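Local coordinates for hypothetical protein PA1234 (Pseudomonas aeruginosa, PDB 1Z6N) that is of unknown function but belongs to the thioredoxin family, binds magnesium and may take part in thiol-disulfide chemistry, at residues Y56-A61 with I86-I91. Residues are numbered along the deposited sequence; the frame is centred on the assembly and turned at random.
Sequences YRLLVA and IELAII
The two parallel strands of a beta-alpha-beta unit of the thioredoxin fold, 56-61 and 86-91, lie side by side in register, Y56 level with I86 and A61 with I91; helix 67-82 makes the crossover between them. Five backbone hydrogen bonds form the ladder. Y56 O accepts from E87 N and L58 N gives to E87 O, the latter bond almost straight at 175°; the same pattern then repeats through A89 and ends with I91 N on V60 O at 2.8 Å. That last donor sits nearly in line with the V60 carbonyl, and I90 CA also approaches the oxygen, at 3.2 Å.

On the face carrying L58, V60, I86, L88 and I90, the side chains pack against one another. L58 CG lies anti to its carbonyl carbon (chi1 -56°), and beyond it CD1 reaches across to two neighbours on the other strand: the CG2 methyl of I86 at 3.8 Å and L88 CD1 at 3.7 Å. Both encounters are oblique. V60 is met by I90, whose CG1 comes within 3.9 Å of V60 CB. L73 and L76 of helix 67-82 cover V60 and L88 respectively, while V114 of the adjoining strand 113-117 packs on L58 and V60. V60 also lies near, without touching, C66 and C69, a possible thioredoxin-type CxxC pair at a helix start.

The other face meets helix 4-10, with F8 on R57 and A89. R57 NH1 is hydrogen-bonded to E119 O, and its guanidinium makes no contact with the exposed E87 carboxylate. At the far end of the ladder, I91 CG1 stands between its own N and carbonyl carbon (chi1 61°), which brings it to 3.4 Å from V60 O and 4.1 Å from A61 CB.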
ATOM      1  N   TYR A  56      -5.535   4.637 -11.388  1.00 12.25           N
ATOM      2  CA  TYR A  56      -5.178   5.207 -10.092  1.00 11.33           C
ATOM      3  C   TYR A  56      -3.744   4.869  -9.803  1.00 10.94           C
ATOM      4  O   TYR A  56      -3.258   3.804 -10.178  1.00 11.09           O
ATOM      5  CB  TYR A  56      -6.088   4.673  -8.984  1.00 11.42           C
ATOM      6  CG  TYR A  56      -7.503   5.125  -9.199  1.00 10.89           C
ATOM      7  CD1 TYR A  56      -7.968   6.316  -8.648  1.00 10.60           C
ATOM      8  CD2 TYR A  56      -8.366   4.382 -10.010  1.00 10.44           C
ATOM      9  CE1 TYR A  56      -9.269   6.749  -8.884  1.00  9.63           C
ATOM     10  CE2 TYR A  56      -9.669   4.803 -10.252  1.00  9.93           C
ATOM     11  CZ  TYR A  56     -10.114   5.983  -9.683  1.00 10.19           C
ATOM     12  OH  TYR A  56     -11.407   6.423  -9.923  1.00 10.21           O
ATOM     13  N   ARG A  57      -3.069   5.793  -9.137  1.00 10.00           N
ATOM     14  CA  ARG A  57      -1.660   5.629  -8.816  1.00 10.84           C
ATOM     15  C   ARG A  57      -1.485   5.647  -7.308  1.00 10.26           C
ATOM     16  O   ARG A  57      -2.010   6.534  -6.631  1.00 10.98           O
ATOM     17  CB  ARG A  57      -0.854   6.751  -9.460  1.00 11.48           C
ATOM     18  CG  ARG A  57      -0.844   6.652 -10.976  1.00 15.10           C
ATOM     19  CD  ARG A  57       0.065   7.697 -11.564  1.00 21.06           C
ATOM     20  NE  ARG A  57      -0.015   7.751 -13.020  1.00 25.37           N
ATOM     21  CZ  ARG A  57      -0.856   8.529 -13.694  1.00 26.95           C
ATOM     22  NH1 ARG A  57      -1.701   9.320 -13.045  1.00 28.48           N
ATOM     23  NH2 ARG A  57      -0.849   8.520 -15.017  1.00 27.88           N
ATOM     24  N   LEU A  58      -0.754   4.663  -6.781  1.00  8.58           N
ATOM     25  CA  LEU A  58      -0.451   4.609  -5.362  1.00  8.12           C
ATOM     26  C   LEU A  58       1.014   5.015  -5.219  1.00  7.82           C
ATOM     27  O   LEU A  58       1.909   4.252  -5.592  1.00  8.08           O
ATOM     28  CB  LEU A  58      -0.690   3.192  -4.809  1.00  8.28           C
ATOM     29  CG  LEU A  58      -2.086   2.582  -5.001  1.00  9.99           C
ATOM     30  CD1 LEU A  58      -2.239   1.234  -4.288  1.00 10.10           C
ATOM     31  CD2 LEU A  58      -3.178   3.543  -4.556  1.00 10.58           C
ATOM     32  N   LEU A  59       1.233   6.246  -4.752  1.00  7.04           N
ATOM     33  CA  LEU A  59       2.577   6.721  -4.414  1.00  7.52           C
ATOM     34  C   LEU A  59       2.862   6.294  -2.986  1.00  7.36           C
ATOM     35  O   LEU A  59       2.210   6.741  -2.036  1.00  7.46           O
ATOM     36  CB  LEU A  59       2.688   8.242  -4.550  1.00  7.09           C
ATOM     37  CG  LEU A  59       4.031   8.847  -4.124  1.00  8.07           C
ATOM     38  CD1 LEU A  59       5.210   8.261  -4.937  1.00  7.99           C
ATOM     39  CD2 LEU A  59       3.974  10.355  -4.284  1.00  9.57           C
ATOM     40  N   VAL A  60       3.846   5.413  -2.841  1.00  7.69           N
ATOM     41  CA  VAL A  60       4.094   4.783  -1.556  1.00  8.13           C
ATOM     42  C   VAL A  60       5.458   5.143  -1.005  1.00  8.36           C
ATOM     43  O   VAL A  60       6.428   5.122  -1.739  1.00  8.64           O
ATOM     44  CB  VAL A  60       4.071   3.240  -1.709  1.00  8.06           C
ATOM     45  CG1 VAL A  60       4.357   2.549  -0.377  1.00  9.72           C
ATOM     46  CG2 VAL A  60       2.728   2.766  -2.266  1.00  8.41           C
ATOM     47  N   ALA A  61       5.531   5.489   0.280  1.00  7.67           N
ATOM     48  CA  ALA A  61       6.833   5.557   0.950  1.00  7.61           C
ATOM     49  C   ALA A  61       6.949   4.312   1.826  1.00  8.06           C
ATOM     50  O   ALA A  61       6.093   4.042   2.674  1.00  7.75           O
ATOM     51  CB  ALA A  61       6.948   6.810   1.801  1.00  7.66           C
ATOM     52  N   ILE A  86      -4.688  -0.066 -11.318  1.00 10.03           N
ATOM     53  CA  ILE A  86      -4.016   0.429 -10.109  1.00 10.51           C
ATOM     54  C   ILE A  86      -2.521   0.155 -10.279  1.00 10.35           C
ATOM     55  O   ILE A  86      -2.136  -0.951 -10.639  1.00  9.96           O
ATOM     56  CB  ILE A  86      -4.523  -0.303  -8.832  1.00 10.37           C
ATOM     57  CG1 ILE A  86      -6.007  -0.021  -8.578  1.00 11.24           C
ATOM     58  CG2 ILE A  86      -3.701   0.105  -7.594  1.00 10.97           C
ATOM     59  CD1 ILE A  86      -6.657  -0.994  -7.608  1.00 11.82           C
ATOM     60  N   GLU A  87      -1.683   1.165 -10.039  1.00  9.89           N
ATOM     61  CA  GLU A  87      -0.230   0.998 -10.130  1.00 11.51           C
ATOM     62  C   GLU A  87       0.474   1.607  -8.917  1.00 10.30           C
ATOM     63  O   GLU A  87       0.172   2.748  -8.557  1.00 10.81           O
ATOM     64  CB  GLU A  87       0.342   1.681 -11.381  1.00 11.53           C
ATOM     65  CG  GLU A  87       1.842   1.353 -11.587  1.00 15.78           C
ATOM     66  CD  GLU A  87       2.529   2.085 -12.756  1.00 16.04           C
ATOM     67  OE1 GLU A  87       1.856   2.775 -13.545  1.00 21.44           O
ATOM     68  OE2 GLU A  87       3.772   1.954 -12.864  1.00 23.59           O
ATOM     69  N   LEU A  88       1.414   0.857  -8.329  1.00  9.89           N
ATOM     70  CA  LEU A  88       2.235   1.312  -7.191  1.00 10.55           C
ATOM     71  C   LEU A  88       3.599   1.750  -7.669  1.00  9.90           C
ATOM     72  O   LEU A  88       4.188   1.094  -8.528  1.00  9.88           O
ATOM     73  CB  LEU A  88       2.510   0.171  -6.187  1.00 11.72           C
ATOM     74  CG  LEU A  88       1.488  -0.320  -5.175  1.00 14.58           C
ATOM     75  CD1 LEU A  88       0.303  -0.949  -5.891  1.00 14.57           C
ATOM     76  CD2 LEU A  88       2.133  -1.335  -4.242  1.00 13.11           C
ATOM     77  N   ALA A  89       4.112   2.826  -7.065  1.00  8.24           N
ATOM     78  CA  ALA A  89       5.539   3.158  -7.189  1.00  7.89           C
ATOM     79  C   ALA A  89       6.000   3.527  -5.800  1.00  8.26           C
ATOM     80  O   ALA A  89       5.278   4.218  -5.065  1.00  8.11           O
ATOM     81  CB  ALA A  89       5.745   4.313  -8.127  1.00  9.59           C
ATOM     82  N   ILE A  90       7.205   3.092  -5.435  1.00  6.92           N
ATOM     83  CA  ILE A  90       7.645   3.184  -4.030  1.00  7.45           C
ATOM     84  C   ILE A  90       8.931   3.999  -3.893  1.00  8.02           C
ATOM     85  O   ILE A  90       9.936   3.715  -4.550  1.00  7.85           O
ATOM     86  CB  ILE A  90       7.884   1.764  -3.470  1.00  7.88           C
ATOM     87  CG1 ILE A  90       6.578   0.953  -3.573  1.00  8.91           C
ATOM     88  CG2 ILE A  90       8.305   1.797  -2.013  1.00  8.27           C
ATOM     89  CD1 ILE A  90       6.791  -0.584  -3.669  1.00 10.92           C
ATOM     90  N   ILE A  91       8.849   5.041  -3.064  1.00  7.56           N
ATOM     91  CA  ILE A  91      10.004   5.872  -2.680  1.00  7.80           C
ATOM     92  C   ILE A  91      10.377   5.571  -1.238  1.00  8.08           C
ATOM     93  O   ILE A  91       9.654   4.849  -0.533  1.00  7.84           O
ATOM     94  CB  ILE A  91       9.706   7.376  -2.824  1.00  7.75           C
ATOM     95  CG1 ILE A  91       8.545   7.793  -1.901  1.00  8.45           C
ATOM     96  CG2 ILE A  91       9.440   7.720  -4.282  1.00  8.83           C
ATOM     97  CD1 ILE A  91       8.298   9.327  -1.853  1.00  8.26           C
TER